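Local coordinates for protein WipB (Legionella pneumophila, PDB 5NNY) that is a translocated Ser/Thr phosphatase effector that targets the host's lysosomal nutrient-sensing machinery, the phosphatase domain being the part described here, at residues A[214-227]-A[236-250]. Numbering follows the deposited sequence.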
loop_
_atom_site.group_PDB
_atom_site.type_symbol
_atom_site.label_atom_id
_atom_site.label_comp_id
_atom_site.label_asym_id
_atom_site.label_seq_id
_atom_site.Cartn_x
_atom_site.Cartn_y
_atom_site.Cartn_z
ATOM N N LEU A 214 -15.472 -6.016 14.193
ATOM C CA LEU A 214 -15.295 -5.129 15.342
ATOM C C LEU A 214 -14.292 -5.681 16.350
ATOM O O LEU A 214 -13.670 -4.906 17.087
ATOM C CB LEU A 214 -16.643 -4.883 16.030
ATOM C CG LEU A 214 -17.727 -4.190 15.211
ATOM C CD1 LEU A 214 -19.063 -4.181 15.983
ATOM C CD2 LEU A 214 -17.313 -2.771 14.873
ATOM N N ASN A 215 -14.129 -7.007 16.413
ATOM C CA ASN A 215 -13.186 -7.581 17.364
ATOM C C ASN A 215 -11.757 -7.156 17.035
ATOM O O ASN A 215 -10.954 -6.920 17.941
ATOM C CB ASN A 215 -13.305 -9.107 17.380
ATOM C CG ASN A 215 -13.343 -9.711 15.987
ATOM O OD1 ASN A 215 -14.141 -9.303 15.141
ATOM N ND2 ASN A 215 -12.462 -10.692 15.734
ATOM N N HIS A 216 -11.423 -7.062 15.745
ATOM C CA HIS A 216 -10.090 -6.590 15.358
ATOM C C HIS A 216 -9.876 -5.142 15.776
ATOM O O HIS A 216 -8.791 -4.769 16.238
ATOM C CB HIS A 216 -9.885 -6.718 13.843
ATOM C CG HIS A 216 -9.800 -8.124 13.353
ATOM N ND1 HIS A 216 -10.910 -8.868 13.017
ATOM C CD2 HIS A 216 -8.729 -8.931 13.149
ATOM C CE1 HIS A 216 -10.528 -10.070 12.619
ATOM N NE2 HIS A 216 -9.209 -10.132 12.686
ATOM N N ILE A 217 -10.888 -4.297 15.581
ATOM C CA ILE A 217 -10.756 -2.886 15.937
ATOM C C ILE A 217 -10.575 -2.740 17.441
ATOM O O ILE A 217 -9.760 -1.939 17.914
ATOM C CB ILE A 217 -11.977 -2.103 15.408
ATOM C CG1 ILE A 217 -12.093 -2.316 13.907
ATOM C CG2 ILE A 217 -11.885 -0.614 15.759
ATOM C CD1 ILE A 217 -13.367 -1.739 13.303
ATOM N N ARG A 218 -11.298 -3.545 18.217
ATOM C CA ARG A 218 -11.105 -3.537 19.663
ATOM C C ARG A 218 -9.695 -3.980 20.029
ATOM O O ARG A 218 -9.066 -3.405 20.925
ATOM C CB ARG A 218 -12.156 -4.435 20.330
ATOM C CG ARG A 218 -12.095 -4.451 21.856
ATOM C CD ARG A 218 -13.045 -5.493 22.447
ATOM N NE ARG A 218 -14.442 -5.150 22.196
ATOM C CZ ARG A 218 -15.175 -4.404 23.016
ATOM N NH1 ARG A 218 -14.638 -3.938 24.138
ATOM N NH2 ARG A 218 -16.436 -4.123 22.719
ATOM N N GLY A 219 -9.182 -5.007 19.351
ATOM C CA GLY A 219 -7.820 -5.436 19.611
ATOM C C GLY A 219 -6.797 -4.373 19.252
ATOM O O GLY A 219 -5.797 -4.205 19.953
ATOM N N LEU A 220 -7.035 -3.650 18.154
ATOM C CA LEU A 220 -6.120 -2.590 17.741
ATOM C C LEU A 220 -6.116 -1.452 18.754
ATOM O O LEU A 220 -5.058 -0.934 19.119
ATOM C CB LEU A 220 -6.497 -2.071 16.346
ATOM C CG LEU A 220 -6.275 -3.036 15.168
ATOM C CD1 LEU A 220 -7.048 -2.634 13.930
ATOM C CD2 LEU A 220 -4.769 -3.105 14.833
ATOM N N ALA A 221 -7.294 -1.040 19.217
ATOM C CA ALA A 221 -7.332 -0.001 20.242
ATOM C C ALA A 221 -6.527 -0.418 21.470
ATOM O O ALA A 221 -5.775 0.387 22.032
ATOM C CB ALA A 221 -8.777 0.312 20.619
ATOM N N ARG A 222 -6.653 -1.684 21.882
ATOM C CA ARG A 222 -5.866 -2.194 23.002
ATOM C C ARG A 222 -4.370 -2.182 22.693
ATOM O O ARG A 222 -3.560 -1.762 23.524
ATOM C CB ARG A 222 -6.322 -3.609 23.363
ATOM C CG ARG A 222 -5.477 -4.250 24.453
ATOM C CD ARG A 222 -5.999 -5.616 24.886
ATOM N NE ARG A 222 -7.000 -5.520 25.944
ATOM C CZ ARG A 222 -8.232 -6.000 25.849
ATOM N NH1 ARG A 222 -9.073 -5.868 26.866
ATOM N NH2 ARG A 222 -8.618 -6.624 24.742
ATOM N N LYS A 223 -3.988 -2.646 21.501
ATOM C CA LYS A 223 -2.575 -2.682 21.117
ATOM C C LYS A 223 -1.947 -1.293 21.153
ATOM O O LYS A 223 -0.814 -1.131 21.620
ATOM C CB LYS A 223 -2.435 -3.302 19.728
ATOM C CG LYS A 223 -1.037 -3.227 19.114
ATOM C CD LYS A 223 -0.219 -4.426 19.485
ATOM C CE LYS A 223 0.991 -4.597 18.576
ATOM N NZ LYS A 223 1.789 -5.769 19.032
ATOM N N PHE A 224 -2.669 -0.278 20.680
ATOM C CA PHE A 224 -2.167 1.091 20.628
ATOM C C PHE A 224 -2.508 1.914 21.865
ATOM O O PHE A 224 -2.157 3.100 21.916
ATOM C CB PHE A 224 -2.690 1.782 19.377
ATOM C CG PHE A 224 -2.056 1.273 18.125
ATOM C CD1 PHE A 224 -0.737 1.586 17.837
ATOM C CD2 PHE A 224 -2.759 0.459 17.254
ATOM C CE1 PHE A 224 -0.128 1.107 16.684
ATOM C CE2 PHE A 224 -2.161 -0.035 16.103
ATOM C CZ PHE A 224 -0.842 0.300 15.815
ATOM N N LYS A 225 -3.166 1.305 22.858
ATOM C CA LYS A 225 -3.412 1.926 24.165
ATOM C C LYS A 225 -4.300 3.164 24.036
ATOM O O LYS A 225 -4.000 4.233 24.569
ATOM C CB LYS A 225 -2.092 2.265 24.878
ATOM C CG LYS A 225 -1.200 1.048 25.136
ATOM C CD LYS A 225 0.125 1.418 25.813
ATOM C CE LYS A 225 -0.071 1.794 27.279
ATOM N NZ LYS A 225 1.225 2.092 27.950
ATOM N N VAL A 226 -5.400 3.016 23.309
ATOM C CA VAL A 226 -6.381 4.082 23.159
ATOM C C VAL A 226 -7.734 3.509 23.560
ATOM O O VAL A 226 -7.955 2.291 23.476
ATOM C CB VAL A 226 -6.400 4.652 21.721
ATOM C CG1 VAL A 226 -5.103 5.379 21.419
ATOM C CG2 VAL A 226 -6.657 3.545 20.707
ATOM N N PRO A 227 -8.655 4.361 24.008
ATOM C CA PRO A 227 -9.980 3.863 24.395
ATOM C C PRO A 227 -10.756 3.349 23.196
ATOM O O PRO A 227 -10.782 3.976 22.136
ATOM C CB PRO A 227 -10.660 5.094 25.009
ATOM C CG PRO A 227 -9.560 6.035 25.319
ATOM C CD PRO A 227 -8.512 5.798 24.279
ATOM N N LEU A 236 -17.354 4.996 16.967
ATOM C CA LEU A 236 -16.423 4.051 16.366
ATOM C C LEU A 236 -15.432 4.768 15.465
ATOM O O LEU A 236 -14.235 4.449 15.457
ATOM C CB LEU A 236 -17.192 2.991 15.576
ATOM C CG LEU A 236 -16.351 1.798 15.102
ATOM C CD1 LEU A 236 -15.841 0.969 16.276
ATOM C CD2 LEU A 236 -17.120 0.931 14.109
ATOM N N ALA A 237 -15.917 5.751 14.708
ATOM C CA ALA A 237 -15.038 6.563 13.881
ATOM C C ALA A 237 -14.008 7.284 14.734
ATOM O O ALA A 237 -12.838 7.396 14.354
ATOM C CB ALA A 237 -15.871 7.564 13.080
ATOM N N LYS A 238 -14.420 7.776 15.903
ATOM C CA LYS A 238 -13.467 8.426 16.795
ATOM C C LYS A 238 -12.413 7.436 17.277
ATOM O O LYS A 238 -11.226 7.772 17.376
ATOM C CB LYS A 238 -14.205 9.050 17.978
ATOM C CG LYS A 238 -13.369 9.184 19.228
ATOM N N THR A 239 -12.828 6.203 17.555
ATOM C CA THR A 239 -11.876 5.168 17.953
ATOM C C THR A 239 -10.899 4.866 16.822
ATOM O O THR A 239 -9.705 4.649 17.062
ATOM C CB THR A 239 -12.636 3.904 18.359
ATOM O OG1 THR A 239 -13.533 4.219 19.427
ATOM C CG2 THR A 239 -11.665 2.778 18.805
ATOM N N ILE A 240 -11.392 4.834 15.579
ATOM C CA ILE A 240 -10.529 4.486 14.452
ATOM C C ILE A 240 -9.510 5.595 14.226
ATOM O O ILE A 240 -8.322 5.333 14.006
ATOM C CB ILE A 240 -11.382 4.187 13.201
ATOM C CG1 ILE A 240 -12.215 2.907 13.407
ATOM C CG2 ILE A 240 -10.525 4.065 11.938
ATOM C CD1 ILE A 240 -13.236 2.674 12.279
ATOM N N ASP A 241 -9.957 6.853 14.345
ATOM C CA ASP A 241 -9.060 8.009 14.320
ATOM C C ASP A 241 -7.939 7.875 15.347
ATOM O O ASP A 241 -6.772 8.163 15.050
ATOM C CB ASP A 241 -9.863 9.290 14.600
ATOM C CG ASP A 241 -10.751 9.705 13.445
ATOM O OD1 ASP A 241 -10.601 9.164 12.328
ATOM O OD2 ASP A 241 -11.618 10.583 13.656
ATOM N N ALA A 242 -8.281 7.462 16.570
ATOM C CA ALA A 242 -7.274 7.310 17.615
ATOM C C ALA A 242 -6.289 6.200 17.273
ATOM O O ALA A 242 -5.075 6.344 17.486
ATOM C CB ALA A 242 -7.949 7.032 18.960
ATOM N N ILE A 243 -6.794 5.083 16.751
ATOM C CA ILE A 243 -5.916 4.001 16.324
ATOM C C ILE A 243 -4.960 4.487 15.240
ATOM O O ILE A 243 -3.757 4.230 15.301
ATOM C CB ILE A 243 -6.742 2.793 15.857
ATOM C CG1 ILE A 243 -7.408 2.139 17.063
ATOM C CG2 ILE A 243 -5.850 1.767 15.141
ATOM C CD1 ILE A 243 -8.646 1.325 16.716
ATOM N N ASN A 244 -5.476 5.216 14.244
ATOM C CA ASN A 244 -4.614 5.645 13.152
ATOM C C ASN A 244 -3.634 6.718 13.605
ATOM O O ASN A 244 -2.534 6.812 13.049
ATOM C CB ASN A 244 -5.450 6.131 11.963
ATOM C CG ASN A 244 -6.041 4.981 11.156
ATOM O OD1 ASN A 244 -5.398 3.945 10.957
ATOM N ND2 ASN A 244 -7.270 5.155 10.696
ATOM N N LYS A 245 -3.999 7.522 14.610
ATOM C CA LYS A 245 -3.062 8.529 15.109
ATOM C C LYS A 245 -1.870 7.873 15.778
ATOM O O LYS A 245 -0.726 8.284 15.560
ATOM C CB LYS A 245 -3.737 9.472 16.102
ATOM C CG LYS A 245 -2.805 10.555 16.654
ATOM C CD LYS A 245 -3.496 11.416 17.716
ATOM C CE LYS A 245 -2.679 12.650 18.083
ATOM N NZ LYS A 245 -3.310 13.457 19.176
ATOM N N LYS A 246 -2.122 6.870 16.616
ATOM C CA LYS A 246 -1.030 6.107 17.206
ATOM C C LYS A 246 -0.209 5.407 16.132
ATOM O O LYS A 246 1.023 5.340 16.229
ATOM C CB LYS A 246 -1.581 5.090 18.213
ATOM C CG LYS A 246 -2.195 5.727 19.462
ATOM C CD LYS A 246 -1.118 6.492 20.223
ATOM C CE LYS A 246 -1.586 6.955 21.585
ATOM N NZ LYS A 246 -2.815 7.765 21.485
ATOM N N PHE A 247 -0.869 4.895 15.090
ATOM C CA PHE A 247 -0.137 4.224 14.020
ATOM C C PHE A 247 0.784 5.200 13.301
ATOM O O PHE A 247 1.946 4.877 13.006
ATOM C CB PHE A 247 -1.108 3.565 13.025
ATOM C CG PHE A 247 -0.410 2.886 11.872
ATOM C CD1 PHE A 247 0.165 1.633 12.035
ATOM C CD2 PHE A 247 -0.317 3.500 10.642
ATOM C CE1 PHE A 247 0.818 1.009 10.976
ATOM C CE2 PHE A 247 0.338 2.883 9.586
ATOM C CZ PHE A 247 0.897 1.639 9.760
ATOM N N ALA A 248 0.283 6.406 13.028
ATOM C CA ALA A 248 1.089 7.433 12.378
ATOM C C ALA A 248 2.297 7.821 13.216
ATOM O O ALA A 248 3.342 8.167 12.662
ATOM C CB ALA A 248 0.234 8.663 12.087
ATOM N N GLU A 249 2.178 7.785 14.548
ATOM C CA GLU A 249 3.357 8.013 15.382
ATOM C C GLU A 249 4.400 6.927 15.168
ATOM O O GLU A 249 5.601 7.217 15.128
ATOM C CB GLU A 249 2.960 8.103 16.853
ATOM C CG GLU A 249 2.243 9.410 17.169
ATOM C CD GLU A 249 1.558 9.393 18.525
ATOM O OE1 GLU A 249 0.758 10.318 18.793
ATOM O OE2 GLU A 249 1.814 8.462 19.319
ATOM N N LYS A 250 3.963 5.671 15.044
ATOM C CA LYS A 250 4.887 4.597 14.700
ATOM C C LYS A 250 5.486 4.817 13.322
ATOM O O LYS A 250 6.668 4.547 13.111
ATOM C CB LYS A 250 4.187 3.239 14.721
ATOM C CG LYS A 250 3.605 2.796 16.051
ATOM C CD LYS A 250 4.662 2.558 17.096
ATOM C CE LYS A 250 3.996 2.203 18.422
ATOM N NZ LYS A 250 4.962 2.250 19.542
#
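Phe-224 and Ile-243 interlock across an apolar helix-helix interface between helix 214-224 and helix 233-253, consecutive in the chain and packed beside the mixed sheet of the phosphatase domain. The two short axes come within 9.4 Å and run in broadly the same sense, 45° apart. Each of these residues acts as a knob. Ile-243 enters a hole formed by Ile-217, Leu-220, Ala-221 and Phe-224; its CD1 lies against the helix backbone, 3.7 Å from Ala-221 N, while its CG2, anti to the backbone N because CG1 sits beside that N (chi1 -71°), meets Leu-220 CB and the Phe-224 ring. In return, Phe-224 drops among Ile-243, Lys-246, Phe-247 and Lys-250. Its ring has Ile-243 O over one face and Lys-250 CG at the edge, and Phe-224 CZ lies 4.1 Å from Phe-247 CD1, at the edge of that ring.

Lys-246 contributes through its aliphatic part, running antiparallel to the Phe-224 side chain, with CB 3.6 Å from Phe-224 CD1. Bends at chi2 and chi4 fold the rest of the chain over Val-226, which brings Lys-246 NZ to 3.3 Å from Val-226 CG1. Val-226 follows Lys-225, whose positive phi belongs to a Schellman motif; beyond this turn Val-226 CB packs 4.0 Å from Ala-242 CB. At the other end, Leu-214 CD2 and Leu-236 CD2 touch at 3.8 Å.

Several side chains also reach the sheet: Phe-224 and Phe-247 touch Ile-192 of strand 190-198, and Leu-236 meets Ile-204 of strand 203-208. Reciprocal knobs-into-holes packing thus joins two successive helices into a layer against the sheet, consistent with the alpha/beta layering of the calcineurin-like phosphoesterase fold.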